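Local coordinates for conserved hypothetical protein (Deinococcus radiodurans, PDB 2A1V), which is of unknown function but belongs to the YjbR family of small alpha/beta proteins, in which helices pack against an antiparallel sheet, at residues 36-41 with 45-50; 115-118 with 124-127. All coordinates share one frame; numbering follows the deposited sequence.

Contact 1: residues 36-41 with 45-50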
ATOM      1  N   PHE A  36       1.884  -7.633  -0.503  1.00 16.29           N
ATOM      2  CA  PHE A  36       3.136  -7.032  -0.056  1.00 16.15           C
ATOM      3  C   PHE A  36       3.109  -6.956   1.452  1.00 15.65           C
ATOM      4  O   PHE A  36       2.168  -6.413   2.057  1.00 15.39           O
ATOM      5  CB  PHE A  36       3.355  -5.641  -0.654  1.00 16.07           C
ATOM      6  CG  PHE A  36       3.337  -5.618  -2.143  1.00 18.06           C
ATOM      7  CD1 PHE A  36       2.143  -5.450  -2.835  1.00 16.57           C
ATOM      8  CD2 PHE A  36       4.528  -5.736  -2.859  1.00 17.68           C
ATOM      9  CE1 PHE A  36       2.111  -5.427  -4.232  1.00 16.77           C
ATOM     10  CE2 PHE A  36       4.528  -5.678  -4.251  1.00 18.10           C
ATOM     11  CZ  PHE A  36       3.323  -5.533  -4.944  1.00 18.62           C
ATOM     12  N   LYS A  37       4.146  -7.526   2.058  0.50 15.64           N
ATOM     13  CA  LYS A  37       4.273  -7.593   3.505  0.50 14.90           C
ATOM     14  C   LYS A  37       5.626  -6.993   3.882  0.50 14.92           C
ATOM     15  O   LYS A  37       6.569  -6.995   3.076  0.50 14.63           O
ATOM     16  CB  LYS A  37       4.135  -9.043   3.984  0.50 14.85           C
ATOM     17  CG  LYS A  37       2.723  -9.648   3.820  0.50 12.96           C
ATOM     18  CD  LYS A  37       2.639 -11.128   4.255  0.50 12.72           C
ATOM     19  CE  LYS A  37       1.198 -11.628   4.459  0.50 12.60           C
ATOM     20  NZ  LYS A  37       1.041 -13.104   4.808  0.50  5.89           N
ATOM     21  N   VAL A  38       5.698  -6.444   5.087  1.00 14.86           N
ATOM     22  CA  VAL A  38       6.923  -5.894   5.625  1.00 15.73           C
ATOM     23  C   VAL A  38       7.262  -6.577   6.953  1.00 15.67           C
ATOM     24  O   VAL A  38       6.381  -6.851   7.794  1.00 16.10           O
ATOM     25  CB  VAL A  38       6.818  -4.339   5.798  1.00 15.94           C
ATOM     26  CG1 VAL A  38       5.633  -3.951   6.666  1.00 14.72           C
ATOM     27  CG2 VAL A  38       8.061  -3.745   6.389  1.00 14.68           C
ATOM     28  N   GLY A  39       8.545  -6.855   7.124  1.00 17.03           N
ATOM     29  CA  GLY A  39       9.075  -7.291   8.407  1.00 18.85           C
ATOM     30  C   GLY A  39      10.069  -8.412   8.341  1.00 20.19           C
ATOM     31  O   GLY A  39      10.754  -8.561   7.360  1.00 20.95           O
ATOM     32  N   TYR A  40      10.186  -9.173   9.424  1.00 21.84           N
ATOM     33  CA  TYR A  40      11.111 -10.321   9.447  1.00 21.72           C
ATOM     34  C   TYR A  40      10.482 -11.429   8.605  1.00 22.58           C
ATOM     35  O   TYR A  40       9.263 -11.479   8.352  1.00 23.24           O
ATOM     36  CB  TYR A  40      11.379 -10.845  10.890  1.00 21.78           C
ATOM     37  CG  TYR A  40      11.782  -9.796  11.953  1.00 22.93           C
ATOM     38  CD1 TYR A  40      10.798  -8.977  12.585  1.00 22.75           C
ATOM     39  CD2 TYR A  40      13.126  -9.646  12.351  1.00 21.39           C
ATOM     40  CE1 TYR A  40      11.136  -8.046  13.599  1.00 20.84           C
ATOM     41  CE2 TYR A  40      13.491  -8.713  13.340  1.00 21.41           C
ATOM     42  CZ  TYR A  40      12.502  -7.894  13.973  1.00 22.81           C
ATOM     43  OH  TYR A  40      12.854  -6.948  14.951  1.00 16.10           O
ATOM     44  N   LEU A  41      11.320 -12.333   8.172  1.00 24.00           N
ATOM     45  CA  LEU A  41      10.832 -13.523   7.523  1.00 25.07           C
ATOM     46  C   LEU A  41       9.929 -14.309   8.461  1.00 24.04           C
ATOM     47  O   LEU A  41       8.971 -14.898   7.998  1.00 24.88           O
ATOM     48  CB  LEU A  41      12.004 -14.347   6.925  1.00 26.34           C
ATOM     49  CG  LEU A  41      12.509 -13.874   5.551  1.00 30.04           C
ATOM     50  CD1 LEU A  41      13.528 -14.920   4.986  1.00 33.05           C
ATOM     51  CD2 LEU A  41      11.355 -13.676   4.523  1.00 32.77           C
ATOM     52  N   ARG A  45       3.987  -8.233   8.056  0.60 19.68           N
ATOM     53  CA  ARG A  45       2.654  -7.650   8.126  0.60 20.04           C
ATOM     54  C   ARG A  45       2.255  -7.019   6.785  0.60 19.10           C
ATOM     55  O   ARG A  45       2.983  -6.199   6.247  0.60 18.49           O
ATOM     56  CB  ARG A  45       2.622  -6.561   9.220  0.60 21.06           C
ATOM     57  CG  ARG A  45       2.981  -7.016  10.666  0.60 22.65           C
ATOM     58  CD  ARG A  45       1.858  -7.792  11.353  0.60 27.15           C
ATOM     59  NE  ARG A  45       1.978  -9.239  11.158  0.60 29.91           N
ATOM     60  CZ  ARG A  45       2.302 -10.146  12.087  0.60 28.57           C
ATOM     61  NH1 ARG A  45       2.546  -9.831  13.353  0.60 28.45           N
ATOM     62  NH2 ARG A  45       2.375 -11.407  11.724  0.60 29.43           N
ATOM     63  N   MET A  46       1.085  -7.386   6.271  1.00 18.75           N
ATOM     64  CA  MET A  46       0.589  -6.875   4.996  1.00 19.99           C
ATOM     65  C   MET A  46       0.336  -5.364   4.985  1.00 18.57           C
ATOM     66  O   MET A  46      -0.214  -4.807   5.932  1.00 18.04           O
ATOM     67  CB  MET A  46      -0.658  -7.645   4.516  1.00 19.24           C
ATOM     68  CG  MET A  46      -1.818  -7.584   5.432  1.00 24.07           C
ATOM     69  SD  MET A  46      -3.142  -8.842   5.154  1.00 28.66           S
ATOM     70  CE  MET A  46      -3.540  -8.514   3.491  1.00 31.86           C
ATOM     71  N   TYR A  47       0.747  -4.712   3.892  1.00 17.37           N
ATOM     72  CA  TYR A  47       0.507  -3.298   3.733  1.00 17.46           C
ATOM     73  C   TYR A  47      -0.101  -2.917   2.382  1.00 16.92           C
ATOM     74  O   TYR A  47      -0.474  -1.762   2.209  1.00 17.06           O
ATOM     75  CB  TYR A  47       1.806  -2.495   4.001  1.00 16.87           C
ATOM     76  CG  TYR A  47       2.883  -2.631   2.954  1.00 17.95           C
ATOM     77  CD1 TYR A  47       2.887  -1.823   1.816  1.00 17.18           C
ATOM     78  CD2 TYR A  47       3.907  -3.595   3.085  1.00 16.86           C
ATOM     79  CE1 TYR A  47       3.874  -1.965   0.846  1.00 16.15           C
ATOM     80  CE2 TYR A  47       4.880  -3.740   2.118  1.00 15.46           C
ATOM     81  CZ  TYR A  47       4.876  -2.912   1.010  1.00 15.76           C
ATOM     82  OH  TYR A  47       5.854  -3.043   0.045  1.00 15.78           O
ATOM     83  N   ALA A  48      -0.116  -3.829   1.410  1.00 16.19           N
ATOM     84  CA  ALA A  48      -0.791  -3.576   0.135  1.00 16.55           C
ATOM     85  C   ALA A  48      -1.179  -4.906  -0.506  1.00 16.79           C
ATOM     86  O   ALA A  48      -0.492  -5.903  -0.305  1.00 16.67           O
ATOM     87  CB  ALA A  48       0.057  -2.815  -0.767  1.00 15.97           C
ATOM     88  N   LEU A  49      -2.291  -4.932  -1.235  1.00 16.42           N
ATOM     89  CA  LEU A  49      -2.710  -6.142  -1.939  1.00 18.52           C
ATOM     90  C   LEU A  49      -3.373  -5.769  -3.268  1.00 17.93           C
ATOM     91  O   LEU A  49      -4.077  -4.731  -3.366  1.00 17.86           O
ATOM     92  CB  LEU A  49      -3.751  -6.946  -1.144  1.00 19.38           C
ATOM     93  CG  LEU A  49      -3.730  -7.298   0.322  1.00 22.89           C
ATOM     94  CD1 LEU A  49      -3.832  -6.047   1.234  1.00 24.64           C
ATOM     95  CD2 LEU A  49      -4.929  -8.269   0.510  1.00 22.14           C
ATOM     96  N   THR A  50      -3.220  -6.624  -4.264  1.00 18.02           N
ATOM     97  CA  THR A  50      -3.990  -6.447  -5.510  1.00 19.04           C
ATOM     98  C   THR A  50      -4.192  -7.784  -6.205  1.00 19.26           C
ATOM     99  O   THR A  50      -3.331  -8.650  -6.106  1.00 20.40           O
ATOM    100  CB  THR A  50      -3.297  -5.433  -6.504  1.00 19.51           C
ATOM    101  OG1 THR A  50      -4.216  -5.016  -7.560  1.00 19.29           O
ATOM    102  CG2 THR A  50      -2.032  -6.039  -7.070  1.00 19.02           C
TER
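An antiparallel beta hairpin, interrupted by a classic beta bulge, joins F36 to Y47 and A48 and carries V38 alongside R45. It is made by strands 33-38 and 43-51. F36 N donates to A48 O at 2.9 Å. F36 O in turn accepts Y47 N at 2.9 Å in a nearly straight bond, 169° at the hydrogen. Y47 and A48 thus both face F36, and the register slips by one residue. Beyond the bulge, V38 and R45 form a hydrogen-bonded pair. R45 N reaches V38 O at 2.8 Å, while V38 N comes to R45 O from above the carbonyl plane. Between these bonds K37 and M46 make a non-hydrogen-bonded pair, and K37 CG lies 3.7 Å from M46 CA.

The Y47 ring meets both F36 and V38. Its CG stands between the backbone N and the carbonyl carbon (chi1 71°), which swings the ring back across the partner strand. F36 CB sits over one ring face, 3.9 Å from the centroid, in a CH-pi contact. V38 N lies at the ring edge, and V38 CG1 is 4.0 Å from Y47 CD2. Y47 is buried, and its OH is hydrogen-bonded to S23 OG. The F36 ring meets A48 by its edge: A48 O lies near the ring plane, and F36 CD1 is 3.9 Å from A48 CB. Helix 101-119 covers this face: V38 touches Y112, and A48 touches L108. K37 and M46 point to the other face, and their chains run off from the partner strand. This is a bulged hairpin in a sheet backed by helices.

Contact 2: residues 115-118 with 124-127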
ATOM      1  N   VAL A 115       1.983   0.675   8.693  1.00 16.70           N
ATOM      2  CA  VAL A 115       2.186  -0.685   9.151  1.00 18.65           C
ATOM      3  C   VAL A 115       3.455  -0.861  10.000  1.00 17.98           C
ATOM      4  O   VAL A 115       3.415  -1.512  11.023  1.00 17.17           O
ATOM      5  CB  VAL A 115       2.083  -1.728   8.012  1.00 18.14           C
ATOM      6  CG1 VAL A 115       2.471  -3.090   8.512  1.00 19.70           C
ATOM      7  CG2 VAL A 115       0.670  -1.753   7.425  1.00 20.14           C
ATOM      8  N   THR A 116       4.564  -0.282   9.567  0.50 18.44           N
ATOM      9  CA  THR A 116       5.771  -0.277  10.391  0.50 19.08           C
ATOM     10  C   THR A 116       5.582   0.363  11.756  0.50 19.63           C
ATOM     11  O   THR A 116       6.180  -0.068  12.724  0.50 19.58           O
ATOM     12  CB  THR A 116       6.984   0.349   9.694  0.50 18.63           C
ATOM     13  OG1 THR A 116       6.790   1.747   9.507  0.50 17.64           O
ATOM     14  CG2 THR A 116       7.225  -0.222   8.324  0.50 18.49           C
ATOM     15  N   LYS A 117       4.764   1.403  11.808  1.00 20.10           N
ATOM     16  CA  LYS A 117       4.446   2.072  13.053  1.00 21.65           C
ATOM     17  C   LYS A 117       3.510   1.256  13.925  1.00 22.80           C
ATOM     18  O   LYS A 117       3.742   1.119  15.103  1.00 24.53           O
ATOM     19  CB  LYS A 117       3.878   3.473  12.829  1.00 22.46           C
ATOM     20  CG  LYS A 117       4.845   4.509  12.279  1.00 26.07           C
ATOM     21  CD  LYS A 117       6.243   4.344  12.830  1.00 29.62           C
ATOM     22  CE  LYS A 117       7.084   5.607  12.659  1.00 31.22           C
ATOM     23  NZ  LYS A 117       6.740   6.446  11.498  1.00 29.63           N
ATOM     24  N   LYS A 118       2.452   0.711  13.338  1.00 24.07           N
ATOM     25  CA  LYS A 118       1.433   0.028  14.146  1.00 23.84           C
ATOM     26  C   LYS A 118       1.785  -1.414  14.493  1.00 24.23           C
ATOM     27  O   LYS A 118       1.398  -1.884  15.569  1.00 25.55           O
ATOM     28  CB  LYS A 118       0.050   0.096  13.488  1.00 25.56           C
ATOM     29  CG  LYS A 118      -1.078  -0.569  14.319  1.00 28.02           C
ATOM     30  CD  LYS A 118      -1.470   0.328  15.526  1.00 32.67           C
ATOM     31  CE  LYS A 118      -2.020  -0.493  16.712  1.00 36.32           C
ATOM     32  NZ  LYS A 118      -0.928  -1.216  17.521  1.00 39.93           N
ATOM     33  N   GLU A 124      11.944  -3.096  17.540  1.00 20.00           N
ATOM     34  CA  GLU A 124      11.872  -3.858  16.316  1.00 20.56           C
ATOM     35  C   GLU A 124      12.314  -3.027  15.117  1.00 19.58           C
ATOM     36  O   GLU A 124      13.102  -3.495  14.266  1.00 18.64           O
ATOM     37  CB  GLU A 124      10.450  -4.367  16.070  1.00 19.64           C
ATOM     38  CG  GLU A 124      10.129  -5.688  16.721  1.00 21.15           C
ATOM     39  CD  GLU A 124       8.678  -6.091  16.481  1.00 20.70           C
ATOM     40  OE1 GLU A 124       7.768  -5.373  16.981  1.00 20.40           O
ATOM     41  OE2 GLU A 124       8.471  -7.096  15.754  1.00 20.92           O
ATOM     42  N   ARG A 125      11.768  -1.822  15.022  1.00 19.70           N
ATOM     43  CA  ARG A 125      12.071  -0.970  13.875  1.00 21.31           C
ATOM     44  C   ARG A 125      13.573  -0.620  13.838  1.00 20.45           C
ATOM     45  O   ARG A 125      14.159  -0.522  12.775  1.00 20.02           O
ATOM     46  CB  ARG A 125      11.241   0.298  13.913  1.00 20.85           C
ATOM     47  CG  ARG A 125       9.719   0.096  13.692  1.00 22.95           C
ATOM     48  CD  ARG A 125       9.070   1.435  13.310  1.00 24.66           C
ATOM     49  NE  ARG A 125       8.994   2.328  14.454  1.00 27.01           N
ATOM     50  CZ  ARG A 125       8.078   2.277  15.426  1.00 29.36           C
ATOM     51  NH1 ARG A 125       7.083   1.391  15.434  1.00 30.34           N
ATOM     52  NH2 ARG A 125       8.162   3.140  16.421  1.00 30.84           N
ATOM     53  N   LYS A 126      14.162  -0.421  15.007  1.00 21.73           N
ATOM     54  CA  LYS A 126      15.605  -0.202  15.158  1.00 22.96           C
ATOM     55  C   LYS A 126      16.408  -1.458  14.734  1.00 23.15           C
ATOM     56  O   LYS A 126      17.324  -1.355  13.968  1.00 21.60           O
ATOM     57  CB  LYS A 126      15.937   0.195  16.588  1.00 22.83           C
ATOM     58  CG  LYS A 126      17.260   1.002  16.694  1.00 24.86           C
ATOM     59  CD  LYS A 126      18.047   0.822  18.004  1.00 24.09           C
ATOM     60  CE  LYS A 126      19.464   1.480  17.907  1.00 26.55           C
ATOM     61  NZ  LYS A 126      20.122   1.781  19.273  1.00 26.78           N
ATOM     62  N   GLU A 127      16.005  -2.638  15.189  1.00 24.97           N
ATOM     63  CA  GLU A 127      16.777  -3.856  14.935  1.00 25.90           C
ATOM     64  C   GLU A 127      16.812  -4.146  13.468  1.00 27.09           C
ATOM     65  O   GLU A 127      17.876  -4.227  12.807  1.00 28.24           O
ATOM     66  CB  GLU A 127      16.143  -5.044  15.640  1.00 26.42           C
ATOM     67  CG  GLU A 127      17.132  -6.175  15.846  1.00 27.74           C
ATOM     68  CD  GLU A 127      16.590  -7.504  15.537  1.00 26.10           C
ATOM     69  OE1 GLU A 127      15.353  -7.637  15.441  1.00 22.10           O
ATOM     70  OE2 GLU A 127      17.421  -8.423  15.426  1.00 29.56           O
TER
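Between residues 115-118 and 124-127 the nearest CA atoms are those of T116 and R125, 7.2 Å apart. R125 spans the gap with its side chain. Its CG is anti to the carbonyl carbon (chi1 -68°), and a bend at chi3 (-73°) brings the guanidinium to the backbone of T116 and K117. R125 NH1 donates to T116 O at 3.2 Å. The bond is rather long and somewhat bent, 155° at the hydrogen. The donor is tilted from the carbonyl plane, and the oxygen lies slightly out of the guanidinium plane. R125 CD packs against the same oxygen, 3.3 Å from T116 O. K117 O is also near, 3.4 Å from R125 NH1. The guanidinium therefore lies against the carbonyls of the last turn of helix 101-119. That end of a helix dipole is probably a suitable place for a positive charge.

The long helix 101-119 and the short helix 122-128 follow each other in the C-terminal part of the fold, joined by a brief link. F120 in the link and L130 beyond the second helix both touch R125.

K117 crosses the arginine at about a right angle. Its CD lies over the centre of one guanidinium face, 3.8 Å from R125 CZ. The contact is made by the aliphatic part of the lysine. Its like charge is kept apart, with K117 NZ 5.5 Å from R125 NE. K117 NZ is hydrogen-bonded to D132 O. With R125 cut back to an alanine, T116 O is likely to lose this donor and K117 CD the flat group it covers. T116 adds a looser apolar touch, its CB 4.3 Å from R125 CD. T116 OG1 turns to its own helix and is hydrogen-bonded to L113 O.

How the contacts relate
Contact 1 is the more buried of the two. The centre of contact 2 lies about 16 Å from the centre of the chain, against about 9 Å for contact 1. Their centres are about 13 Å apart. Contact 1 ties neighbouring strands by a ladder of backbone bonds and aromatic packing. Contact 2 ties two helices by one arginine reaching a backbone carbonyl, with far less buried surface. They share no strand or helix, yet they touch. V115 of helix 101-119 packs on R45 and on the M46 carbonyl. Y40, just past the first strand of the hairpin, probably hydrogen-bonds E127 through its OH. Both helices of contact 2 thus meet the hairpin of contact 1.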